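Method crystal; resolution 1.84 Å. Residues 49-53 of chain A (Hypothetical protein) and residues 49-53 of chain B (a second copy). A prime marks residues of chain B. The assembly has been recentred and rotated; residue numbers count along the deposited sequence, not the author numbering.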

ATOM      1  N   GLY A  49      -2.533   0.839  13.027  1.00 30.21           N
ATOM      2  CA  GLY A  49      -1.806   0.268  11.903  1.00 29.76           C
ATOM      3  C   GLY A  49      -0.532   0.992  11.627  1.00 28.15           C
ATOM      4  O   GLY A  49       0.004   1.677  12.496  1.00 28.13           O
ATOM      5  N   GLU A  50      -0.042   0.859  10.395  1.00 29.44           N
ATOM      6  CA  GLU A  50       1.151   1.602   9.976  1.00 28.24           C
ATOM      7  C   GLU A  50       0.969   2.105   8.577  1.00 29.83           C
ATOM      8  O   GLU A  50       0.152   1.577   7.825  1.00 28.14           O
ATOM      9  CB  GLU A  50       2.429   0.773  10.064  1.00 28.89           C
ATOM     10  CG  GLU A  50       2.772   0.369  11.501  1.00 33.96           C
ATOM     11  CD  GLU A  50       4.113  -0.313  11.642  1.00 31.19           C
ATOM     12  OE1 GLU A  50       5.136   0.376  11.688  1.00 34.39           O
ATOM     13  OE2 GLU A  50       4.149  -1.554  11.752  1.00 34.07           O
HETATM   14  N   MSE A  51       1.709   3.171   8.277  1.00 29.25           N
HETATM   15  CA  MSE A  51       1.729   3.794   6.967  1.00 29.76           C
HETATM   16  C   MSE A  51       3.148   3.855   6.479  1.00 27.79           C
HETATM   17  O   MSE A  51       4.054   4.073   7.268  1.00 28.70           O
HETATM   18  CB  MSE A  51       1.178   5.210   7.103  1.00 29.26           C
HETATM   19  CG  MSE A  51       1.487   6.089   5.956  1.00 34.26           C
HETATM   20 SE   MSE A  51       0.715   7.857   6.327  0.75 41.64          SE
HETATM   21  CE  MSE A  51      -0.953   7.535   5.688  1.00 33.26           C
ATOM     22  N   LEU A  52       3.367   3.672   5.181  1.00 27.40           N
ATOM     23  CA  LEU A  52       4.676   3.956   4.568  1.00 26.16           C
ATOM     24  C   LEU A  52       4.465   5.083   3.549  1.00 25.13           C
ATOM     25  O   LEU A  52       3.430   5.144   2.883  1.00 24.53           O
ATOM     26  CB  LEU A  52       5.268   2.734   3.849  1.00 28.78           C
ATOM     27  CG  LEU A  52       5.299   1.418   4.618  1.00 31.01           C
ATOM     28  CD1 LEU A  52       5.570   0.242   3.660  1.00 26.09           C
ATOM     29  CD2 LEU A  52       6.344   1.520   5.712  1.00 28.94           C
ATOM     30  N   SER A  53       5.486   5.884   3.369  1.00 25.20           N
ATOM     31  CA  SER A  53       5.399   7.101   2.582  1.00 28.26           C
ATOM     32  C   SER A  53       6.656   7.294   1.739  1.00 29.63           C
ATOM     33  O   SER A  53       7.744   6.851   2.109  1.00 29.52           O
ATOM     34  CB  SER A  53       5.200   8.294   3.501  1.00 28.88           C
ATOM     35  OG  SER A  53       6.327   8.539   4.346  1.00 34.20           O
TER
ATOM     36  N   GLY B  49      13.005  -1.716   0.806  1.00 25.16           N
ATOM     37  CA  GLY B  49      11.812  -1.050   1.335  1.00 27.31           C
ATOM     38  C   GLY B  49      11.137  -1.898   2.381  1.00 28.58           C
ATOM     39  O   GLY B  49      11.784  -2.743   2.984  1.00 31.16           O
ATOM     40  N   GLU B  50       9.832  -1.683   2.575  1.00 27.88           N
ATOM     41  CA  GLU B  50       9.059  -2.445   3.502  1.00 29.33           C
ATOM     42  C   GLU B  50       7.706  -2.767   2.912  1.00 29.69           C
ATOM     43  O   GLU B  50       7.250  -2.102   1.996  1.00 26.27           O
ATOM     44  CB  GLU B  50       8.894  -1.709   4.828  1.00 30.60           C
ATOM     45  CG  GLU B  50      10.208  -1.447   5.509  1.00 32.17           C
ATOM     46  CD  GLU B  50      10.032  -0.841   6.886  1.00 31.97           C
ATOM     47  OE1 GLU B  50       9.708  -1.611   7.811  1.00 35.09           O
ATOM     48  OE2 GLU B  50      10.163   0.392   7.023  1.00 33.09           O
HETATM   49  N   MSE B  51       7.108  -3.818   3.458  1.00 27.55           N
HETATM   50  CA  MSE B  51       5.779  -4.264   3.142  1.00 31.58           C
HETATM   51  C   MSE B  51       5.002  -4.385   4.442  1.00 29.11           C
HETATM   52  O   MSE B  51       5.574  -4.648   5.504  1.00 28.12           O
HETATM   53  CB  MSE B  51       5.878  -5.629   2.483  1.00 29.06           C
HETATM   54  CG  MSE B  51       4.555  -6.344   2.279  1.00 40.84           C
HETATM   55 SE   MSE B  51       4.844  -8.218   1.632  0.75 50.24          SE
HETATM   56  CE  MSE B  51       6.455  -8.389   2.219  1.00 30.92           C
ATOM     57  N   LEU B  52       3.697  -4.185   4.340  1.00 29.44           N
ATOM     58  CA  LEU B  52       2.734  -4.385   5.417  1.00 27.81           C
ATOM     59  C   LEU B  52       1.751  -5.381   4.826  1.00 28.97           C
ATOM     60  O   LEU B  52       1.441  -5.298   3.651  1.00 28.75           O
ATOM     61  CB  LEU B  52       2.037  -3.076   5.768  1.00 28.07           C
ATOM     62  CG  LEU B  52       2.958  -1.925   6.143  1.00 31.56           C
ATOM     63  CD1 LEU B  52       2.143  -0.641   6.290  1.00 26.03           C
ATOM     64  CD2 LEU B  52       3.760  -2.268   7.429  1.00 31.67           C
ATOM     65  N   SER B  53       1.316  -6.360   5.614  1.00 28.41           N
ATOM     66  CA  SER B  53       0.410  -7.381   5.133  1.00 31.43           C
ATOM     67  C   SER B  53      -0.705  -7.649   6.142  1.00 28.92           C
ATOM     68  O   SER B  53      -0.550  -7.452   7.340  1.00 30.51           O
ATOM     69  CB  SER B  53       1.171  -8.679   4.886  1.00 33.41           C
ATOM     70  OG  SER B  53       1.783  -9.086   6.066  1.00 37.93           O
TER

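Two copies of the same strand face each other here, and leucine side chains do most of the joining, packing on the other strand's backbone as well as its side chains. The strands run at 146° to one another, nearer antiparallel than parallel, with axes no closer than 8.3 Å. That spacing is too wide for backbone pairing, and no hydrogen bond crosses between the stretches. The register is reciprocal: Glu50 lies across from Leu52′ at 7.7 Å between CA atoms, and Leu52 across from Glu50′ at 7.8 Å, also CA to CA. Each pairing of one copy is therefore repeated, nearly unchanged, by the other.

Gly49 begins the stretch without touching the partner. It has no side chain, and even an idealised CB would find nothing of the other strand nearby.

Glu50 is the first residue to meet chain B, and it does so with its backbone and the base of its side chain. Its CA-to-CB bond points toward the other strand, and CB comes within 4.0 Å of Leu52′ CD1, an aliphatic contact. The same methyl sits 3.4 Å from the carbonyl, Glu50 O to Leu52′ CD1, a van der Waals approach to a polar atom. The carboxylate's two oxygens are hydrogen-bonded elsewhere in the structure, and CB is the part of the side chain nearest the leucine.

Met51, a selenomethionine, follows the alternation of an extended strand and turns its CA-to-CB bond away. Its nearest side-chain approach is Met51 CB to Leu52′ CD1, 6.0 Å; the backbone makes the contact, with Met51 N 4.3 Å from Leu52′ CD1.

Leu52 points toward chain B again and, with Leu52′, has the largest area covered in this contact, 81 Å² for each leucine out of 237 Å² in total. With chi1 m and chi2 t, it places CD1 3.3 Å from Glu50′ O and 4.0 Å from Glu50′ CB, the reciprocal of the Glu50 pairing. Between these two exchanges the leucines meet each other, Leu52 CG lying 4.1 Å from Leu52′ CD1. This is a purely apolar contact between two buried residues.

Ser53 is out of reach, so the contact ends with the leucine.

The rule to read from this contact is economical: two inward positions, separated by one that turns away, carry nearly all of the area covered between these stretches, as a leucine on each strand reaches over the other's glutamate backbone and the two leucines touch between.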